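Local atomic coordinates of uncharacterized protein VP1736 (Vibrio parahaemolyticus, PDB entry 3LXQ), a protein that is of unknown function but belongs to the sulfatase family, with an alpha/beta domain of the alkaline phosphatase-like clan. Residues A[43-47]-A[397-401]; A[109-113]-A[275-280]; A[211-215]-A[254-258]. Residues are numbered along the deposited sequence.

Contact 1. Residues A[43-47]-A[397-401]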
loop_
_atom_site.group_PDB
_atom_site.type_symbol
_atom_site.label_atom_id
_atom_site.label_comp_id
_atom_site.label_asym_id
_atom_site.label_seq_id
_atom_site.Cartn_x
_atom_site.Cartn_y
_atom_site.Cartn_z
ATOM N N GLN A 43 -3.160 8.087 -24.704
ATOM C CA GLN A 43 -2.795 9.419 -25.207
ATOM C C GLN A 43 -1.366 9.854 -24.851
ATOM O O GLN A 43 -0.771 10.657 -25.571
ATOM C CB GLN A 43 -3.801 10.474 -24.719
ATOM N N PHE A 44 -0.819 9.329 -23.752
ATOM C CA PHE A 44 0.502 9.757 -23.265
ATOM C C PHE A 44 1.655 8.877 -23.736
ATOM O O PHE A 44 2.742 9.375 -24.041
ATOM C CB PHE A 44 0.538 9.799 -21.732
ATOM C CG PHE A 44 -0.346 10.836 -21.121
ATOM C CD1 PHE A 44 0.022 12.185 -21.134
ATOM C CD2 PHE A 44 -1.536 10.470 -20.497
ATOM C CE1 PHE A 44 -0.790 13.155 -20.553
ATOM C CE2 PHE A 44 -2.360 11.438 -19.911
ATOM C CZ PHE A 44 -1.982 12.784 -19.941
ATOM N N TYR A 45 1.414 7.570 -23.766
ATOM C CA TYR A 45 2.485 6.573 -23.910
ATOM C C TYR A 45 2.474 5.839 -25.249
ATOM O O TYR A 45 3.419 5.114 -25.578
ATOM C CB TYR A 45 2.401 5.543 -22.773
ATOM C CG TYR A 45 2.375 6.126 -21.374
ATOM C CD1 TYR A 45 3.222 7.181 -21.013
ATOM C CD2 TYR A 45 1.530 5.595 -20.397
ATOM C CE1 TYR A 45 3.205 7.712 -19.723
ATOM C CE2 TYR A 45 1.508 6.120 -19.093
ATOM C CZ TYR A 45 2.349 7.177 -18.765
ATOM O OH TYR A 45 2.334 7.702 -17.490
ATOM N N GLY A 46 1.396 6.015 -26.007
ATOM C CA GLY A 46 1.225 5.312 -27.276
ATOM C C GLY A 46 0.206 4.196 -27.185
ATOM O O GLY A 46 -0.122 3.718 -26.096
ATOM N N LYS A 47 -0.291 3.784 -28.345
ATOM C CA LYS A 47 -1.266 2.705 -28.458
ATOM C C LYS A 47 -0.603 1.339 -28.295
ATOM O O LYS A 47 0.611 1.207 -28.464
ATOM C CB LYS A 47 -1.977 2.784 -29.815
ATOM N N LEU A 397 8.390 5.995 -18.908
ATOM C CA LEU A 397 7.557 6.468 -20.009
ATOM C C LEU A 397 6.969 7.830 -19.645
ATOM O O LEU A 397 6.383 7.996 -18.572
ATOM C CB LEU A 397 6.407 5.481 -20.272
ATOM C CG LEU A 397 6.758 4.003 -20.405
ATOM C CD1 LEU A 397 5.486 3.211 -20.648
ATOM C CD2 LEU A 397 7.774 3.774 -21.537
ATOM N N SER A 398 7.134 8.800 -20.539
ATOM C CA SER A 398 6.599 10.133 -20.326
ATOM C C SER A 398 5.703 10.567 -21.504
ATOM O O SER A 398 5.739 9.930 -22.578
ATOM C CB SER A 398 7.749 11.126 -20.090
ATOM O OG SER A 398 8.890 10.776 -20.854
ATOM N N PRO A 399 4.909 11.657 -21.323
ATOM C CA PRO A 399 4.078 12.186 -22.419
ATOM C C PRO A 399 4.846 12.476 -23.710
ATOM O O PRO A 399 6.056 12.741 -23.682
ATOM C CB PRO A 399 3.514 13.484 -21.834
ATOM C CG PRO A 399 3.469 13.228 -20.361
ATOM C CD PRO A 399 4.702 12.419 -20.075
ATOM N N GLY A 400 4.131 12.435 -24.832
ATOM C CA GLY A 400 4.736 12.612 -26.145
ATOM C C GLY A 400 5.418 11.328 -26.564
ATOM O O GLY A 400 6.291 11.343 -27.435
ATOM N N GLU A 401 5.013 10.222 -25.930
ATOM C CA GLU A 401 5.547 8.880 -26.180
ATOM C C GLU A 401 7.065 8.783 -26.030
ATOM O O GLU A 401 7.716 8.008 -26.731
ATOM C CB GLU A 401 5.106 8.356 -27.555
ATOM C CG GLU A 401 3.596 8.218 -27.729
ATOM C CD GLU A 401 3.198 7.766 -29.128
ATOM O OE1 GLU A 401 1.990 7.797 -29.441
ATOM O OE2 GLU A 401 4.084 7.376 -29.913
#
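A beta-hairpin turn meets the end of a short helix here: the hairpin connection between the antiparallel strands 394-398 and 402-409, around P399-E401, lies against the end of helix 41-45. A backbone hydrogen bond crosses the contact, E401 N giving to F44 O at 3.1 Å; P399 CA adds a CA-H...O contact of 3.5 Å to F44 O. Both aromatic side chains of the helix take the m rotamer but go separate ways. F44 points sideways, bringing CD1 to 3.7 Å from P399 CG, and also touches P148. Y45 starts away from the turn and bends back, so that its CD1 packs 3.7 Å from L397 CB, itself m,t. The Y45 hydroxyl is hydrogen-bonded to K384 O, in the connection of strands 377-382 and 385-390, and to Q381 NE2 of the first of these, while A432 of helix 422-441 touches both Y45 and L397. G400 and E401 both have positive phi, which folds the chain back into the next strand. G46 leaves the helix at phi 106°, where a CB would clash with the preceding carbonyl and crowd the glutamate. E401 is m,t and nearly extended, laying OE1 3.4 Å from G46 CA.

Contact 2. Residues A[109-113]-A[275-280]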
loop_
_atom_site.group_PDB
_atom_site.type_symbol
_atom_site.label_atom_id
_atom_site.label_comp_id
_atom_site.label_asym_id
_atom_site.label_seq_id
_atom_site.Cartn_x
_atom_site.Cartn_y
_atom_site.Cartn_z
ATOM N N LEU A 109 14.584 8.519 12.805
ATOM C CA LEU A 109 13.271 9.049 13.151
ATOM C C LEU A 109 12.267 7.993 13.593
ATOM O O LEU A 109 11.170 8.334 14.040
ATOM C CB LEU A 109 12.697 9.824 11.964
ATOM C CG LEU A 109 12.553 11.346 11.965
ATOM C CD1 LEU A 109 13.665 12.096 12.716
ATOM C CD2 LEU A 109 12.424 11.848 10.525
ATOM N N THR A 110 12.629 6.719 13.460
ATOM C CA THR A 110 11.678 5.634 13.720
ATOM C C THR A 110 12.195 4.522 14.644
ATOM O O THR A 110 12.117 3.351 14.268
ATOM C CB THR A 110 11.197 4.968 12.400
ATOM O OG1 THR A 110 12.338 4.577 11.630
ATOM C CG2 THR A 110 10.296 5.911 11.583
ATOM N N PRO A 111 12.675 4.865 15.865
ATOM C CA PRO A 111 13.244 3.813 16.722
ATOM C C PRO A 111 12.274 2.693 17.126
ATOM O O PRO A 111 12.703 1.543 17.232
ATOM C CB PRO A 111 13.744 4.577 17.955
ATOM C CG PRO A 111 13.006 5.859 17.953
ATOM C CD PRO A 111 12.731 6.187 16.517
ATOM N N ASN A 112 11.000 3.010 17.357
ATOM C CA ASN A 112 10.009 1.969 17.647
ATOM C C ASN A 112 9.805 1.033 16.465
ATOM O O ASN A 112 9.787 -0.181 16.642
ATOM C CB ASN A 112 8.665 2.559 18.076
ATOM C CG ASN A 112 8.720 3.214 19.452
ATOM O OD1 ASN A 112 9.117 2.593 20.443
ATOM N ND2 ASN A 112 8.317 4.477 19.517
ATOM N N LEU A 113 9.654 1.594 15.262
ATOM C CA LEU A 113 9.474 0.774 14.054
ATOM C C LEU A 113 10.718 -0.056 13.750
ATOM O O LEU A 113 10.601 -1.233 13.433
ATOM C CB LEU A 113 9.076 1.617 12.833
ATOM C CG LEU A 113 8.772 0.877 11.517
ATOM C CD1 LEU A 113 7.546 -0.030 11.653
ATOM C CD2 LEU A 113 8.605 1.851 10.350
ATOM N N VAL A 275 6.835 12.761 12.176
ATOM C CA VAL A 275 7.188 11.362 11.896
ATOM C C VAL A 275 7.624 10.668 13.196
ATOM O O VAL A 275 7.103 9.603 13.542
ATOM C CB VAL A 275 8.279 11.233 10.796
ATOM C CG1 VAL A 275 8.842 9.803 10.731
ATOM C CG2 VAL A 275 7.731 11.658 9.427
ATOM N N LYS A 276 8.553 11.289 13.922
ATOM C CA LYS A 276 9.027 10.716 15.179
ATOM C C LYS A 276 7.898 10.573 16.200
ATOM O O LYS A 276 7.848 9.569 16.914
ATOM C CB LYS A 276 10.200 11.509 15.764
ATOM C CG LYS A 276 10.905 10.787 16.918
ATOM C CD LYS A 276 12.248 11.407 17.257
ATOM C CE LYS A 276 13.034 10.490 18.189
ATOM N NZ LYS A 276 14.199 11.177 18.818
ATOM N N TYR A 277 6.992 11.557 16.256
ATOM C CA TYR A 277 5.773 11.411 17.055
ATOM C C TYR A 277 4.960 10.190 16.614
ATOM O O TYR A 277 4.584 9.363 17.449
ATOM C CB TYR A 277 4.873 12.668 17.061
ATOM C CG TYR A 277 3.535 12.339 17.688
ATOM C CD1 TYR A 277 3.408 12.225 19.069
ATOM C CD2 TYR A 277 2.425 12.034 16.899
ATOM C CE1 TYR A 277 2.204 11.867 19.649
ATOM C CE2 TYR A 277 1.211 11.674 17.471
ATOM C CZ TYR A 277 1.110 11.590 18.848
ATOM O OH TYR A 277 -0.090 11.247 19.429
ATOM N N SER A 278 4.689 10.089 15.311
ATOM C CA SER A 278 3.935 8.957 14.761
ATOM C C SER A 278 4.579 7.607 15.083
ATOM O O SER A 278 3.873 6.637 15.363
ATOM C CB SER A 278 3.750 9.098 13.256
ATOM O OG SER A 278 2.936 8.047 12.760
ATOM N N ASP A 279 5.910 7.557 15.047
ATOM C CA ASP A 279 6.660 6.378 15.495
ATOM C C ASP A 279 6.398 6.035 16.964
ATOM O O ASP A 279 6.141 4.866 17.297
ATOM C CB ASP A 279 8.165 6.561 15.312
ATOM C CG ASP A 279 8.952 5.340 15.767
ATOM O OD1 ASP A 279 8.948 4.333 15.021
ATOM O OD2 ASP A 279 9.559 5.375 16.862
ATOM N N TYR A 280 6.499 7.042 17.837
ATOM C CA TYR A 280 6.187 6.854 19.247
ATOM C C TYR A 280 4.757 6.351 19.381
ATOM O O TYR A 280 4.476 5.475 20.188
ATOM C CB TYR A 280 6.370 8.160 20.046
ATOM C CG TYR A 280 5.440 8.268 21.236
ATOM C CD1 TYR A 280 5.821 7.795 22.498
ATOM C CD2 TYR A 280 4.163 8.818 21.095
ATOM C CE1 TYR A 280 4.952 7.882 23.591
ATOM C CE2 TYR A 280 3.293 8.906 22.173
ATOM C CZ TYR A 280 3.689 8.439 23.411
ATOM O OH TYR A 280 2.813 8.538 24.465
#
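L109 opens the first segment with a mixed approach to helix 271-289. Its CB lies 4.0 Å from V275 CG1, an apolar contact, and F100 and N272 also touch the L109 side chain, while its carbonyl faces the helix backbone: L109 O is buried without a hydrogen-bond partner and receives a CA-H...O contact of 3.4 Å from K276 CA. The aliphatic part of K276 passes close by before its amino group leaves for E262 O. T110 occupies the N-cap position of helix 111-118, yet its side chain makes no capping bond; OG1 is engaged with D114 and with G102 N, and CB sits 3.5 Å from D279 OD1. The contact belongs to the alpha/beta core of the alkaline phosphatase-like fold. Helix 271-289 lies in the beta-alpha-beta connection from strand 241-246 to strand 298-304, and helix 111-118 follows strand 87-93, which runs parallel between those two strands. P111 begins its helix without an amide hydrogen, so its nitrogen cannot donate to D279; its CD rests 3.3 Å from D279 OD2. N112 is the first to donate, from N to D279 OD2 at 2.8 Å, and its side chain, in the m rotamer, sends ND2 to D279 O at 3.1 Å. L113 N completes the set with a 2.8 Å bond to D279 OD1. The two carboxylate oxygens thus accept one amide each from the first turn of the helix, where amides have no carbonyl of their own helix to serve and the helix dipole favours a negative charge. The L113 side chain turns off toward L282, farther along helix 271-289.

Contact 3. Residues A[211-215]-A[254-258]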
loop_
_atom_site.group_PDB
_atom_site.type_symbol
_atom_site.label_atom_id
_atom_site.label_comp_id
_atom_site.label_asym_id
_atom_site.label_seq_id
_atom_site.Cartn_x
_atom_site.Cartn_y
_atom_site.Cartn_z
ATOM N N GLY A 211 -6.606 12.768 23.721
ATOM C CA GLY A 211 -5.507 13.503 24.352
ATOM C C GLY A 211 -5.118 14.772 23.608
ATOM O O GLY A 211 -4.679 15.750 24.233
ATOM N N PHE A 212 -5.304 14.767 22.283
ATOM C CA PHE A 212 -4.895 15.879 21.409
ATOM C C PHE A 212 -5.649 15.884 20.082
ATOM O O PHE A 212 -5.827 14.839 19.453
ATOM C CB PHE A 212 -3.391 15.792 21.119
ATOM C CG PHE A 212 -2.832 16.986 20.381
ATOM C CD1 PHE A 212 -2.330 18.080 21.085
ATOM C CD2 PHE A 212 -2.786 17.009 18.990
ATOM C CE1 PHE A 212 -1.800 19.178 20.418
ATOM C CE2 PHE A 212 -2.263 18.105 18.310
ATOM C CZ PHE A 212 -1.769 19.194 19.030
ATOM N N VAL A 213 -6.070 17.072 19.654
ATOM C CA VAL A 213 -6.751 17.245 18.365
ATOM C C VAL A 213 -6.069 18.357 17.567
ATOM O O VAL A 213 -5.858 19.454 18.090
ATOM C CB VAL A 213 -8.259 17.577 18.554
ATOM C CG1 VAL A 213 -8.969 17.722 17.207
ATOM C CG2 VAL A 213 -8.951 16.519 19.411
ATOM N N GLY A 214 -5.722 18.051 16.313
ATOM C CA GLY A 214 -5.133 19.016 15.376
ATOM C C GLY A 214 -6.018 19.260 14.164
ATOM O O GLY A 214 -7.161 18.810 14.122
ATOM N N SER A 215 -5.492 19.981 13.176
ATOM C CA SER A 215 -6.248 20.364 11.967
ATOM C C SER A 215 -6.712 19.158 11.154
ATOM O O SER A 215 -7.706 19.217 10.425
ATOM C CB SER A 215 -5.376 21.231 11.067
ATOM O OG SER A 215 -4.818 22.300 11.792
ATOM N N TYR A 254 1.717 20.232 11.221
ATOM C CA TYR A 254 2.464 19.271 12.076
ATOM C C TYR A 254 2.189 19.410 13.581
ATOM O O TYR A 254 3.113 19.431 14.406
ATOM C CB TYR A 254 3.976 19.276 11.777
ATOM C CG TYR A 254 4.305 19.136 10.310
ATOM C CD1 TYR A 254 4.098 17.930 9.640
ATOM C CD2 TYR A 254 4.819 20.214 9.586
ATOM C CE1 TYR A 254 4.390 17.802 8.294
ATOM C CE2 TYR A 254 5.109 20.094 8.236
ATOM C CZ TYR A 254 4.891 18.882 7.599
ATOM O OH TYR A 254 5.178 18.750 6.260
ATOM N N GLU A 255 0.907 19.496 13.925
ATOM C CA GLU A 255 0.474 19.578 15.318
ATOM C C GLU A 255 0.544 18.189 15.920
ATOM O O GLU A 255 0.061 17.230 15.307
ATOM C CB GLU A 255 -0.971 20.087 15.418
ATOM C CG GLU A 255 -1.260 21.444 14.779
ATOM C CD GLU A 255 -2.738 21.618 14.445
ATOM O OE1 GLU A 255 -3.467 22.269 15.230
ATOM O OE2 GLU A 255 -3.184 21.100 13.403
ATOM N N TYR A 256 1.145 18.094 17.110
ATOM C CA TYR A 256 1.221 16.866 17.903
ATOM C C TYR A 256 1.574 17.233 19.363
ATOM O O TYR A 256 2.212 18.272 19.603
ATOM C CB TYR A 256 2.258 15.873 17.320
ATOM C CG TYR A 256 3.676 16.356 17.450
ATOM C CD1 TYR A 256 4.451 15.999 18.556
ATOM C CD2 TYR A 256 4.239 17.204 16.491
ATOM C CE1 TYR A 256 5.751 16.461 18.709
ATOM C CE2 TYR A 256 5.547 17.672 16.629
ATOM C CZ TYR A 256 6.297 17.293 17.748
ATOM O OH TYR A 256 7.587 17.753 17.918
ATOM N N PRO A 257 1.170 16.383 20.334
ATOM C CA PRO A 257 1.483 16.564 21.765
ATOM C C PRO A 257 2.962 16.857 22.090
ATOM O O PRO A 257 3.866 16.377 21.398
ATOM C CB PRO A 257 1.077 15.221 22.371
ATOM C CG PRO A 257 -0.034 14.748 21.516
ATOM C CD PRO A 257 0.245 15.251 20.122
ATOM N N GLU A 258 3.189 17.632 23.150
ATOM C CA GLU A 258 4.540 17.931 23.647
ATOM C C GLU A 258 5.027 16.859 24.642
ATOM O O GLU A 258 4.228 16.072 25.164
ATOM C CB GLU A 258 4.578 19.319 24.309
ATOM C CG GLU A 258 4.165 20.492 23.404
ATOM C CD GLU A 258 5.344 21.262 22.790
ATOM O OE1 GLU A 258 6.520 20.876 22.997
ATOM O OE2 GLU A 258 5.086 22.269 22.092
#
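F212 and E255 carry most of this surface contact, with P257 third. The chain runs in opposite directions on the two sides, 179° apart, but no backbone-to-backbone hydrogen bond joins them; side chains do the work. F212, in the t rotamer, points across the gap and lays one face of its ring under the proline: P257 CD stands 3.8 Å from the F212 ring centroid, 24° off the normal, a CH-pi contact, and P257 CG is 3.5 Å from F212 CB. At the other end, E255 reaches past G214 to S215, and its OE2 accepts from both S215 N and S215 OG, each at 2.6 Å. A CB on G214 would come tightly against that oxygen. The contact joins the small hairpin of strands 213-214 and 217-218 to the loop leading to helix 271-289, where Y277 packs on P257. A CH-pi contact at one end and two short bonds at the other join the hairpin to the 254-258 loop; OE2 acts as acceptor to both S215 donors, as a carboxylate probably would.

How the contacts relate
Contacts 2 and 3 are neighbours, with centres about 15 Å apart, and both belong to the sulfatase-like part of the chain. They meet through helix 271-289, where Y277 CB lies 3.7 Å from Y256 CD1 and Y277 CE1 3.9 Å from P257 CD. Contact 1 lies across the molecule from contact 2, its centre about 40 Å from that of contact 2 and 44 Å from that of contact 3. In sequence order, 43-47 and 397-401 enclose the other two pairs, with 211-215 and 254-258 innermost. Contact 1 joins helix 41-45, the first in the model, to the five-stranded sheet near the C-terminal end, while the other two lie on the same side of the chain's centre, both packed on helix 271-289.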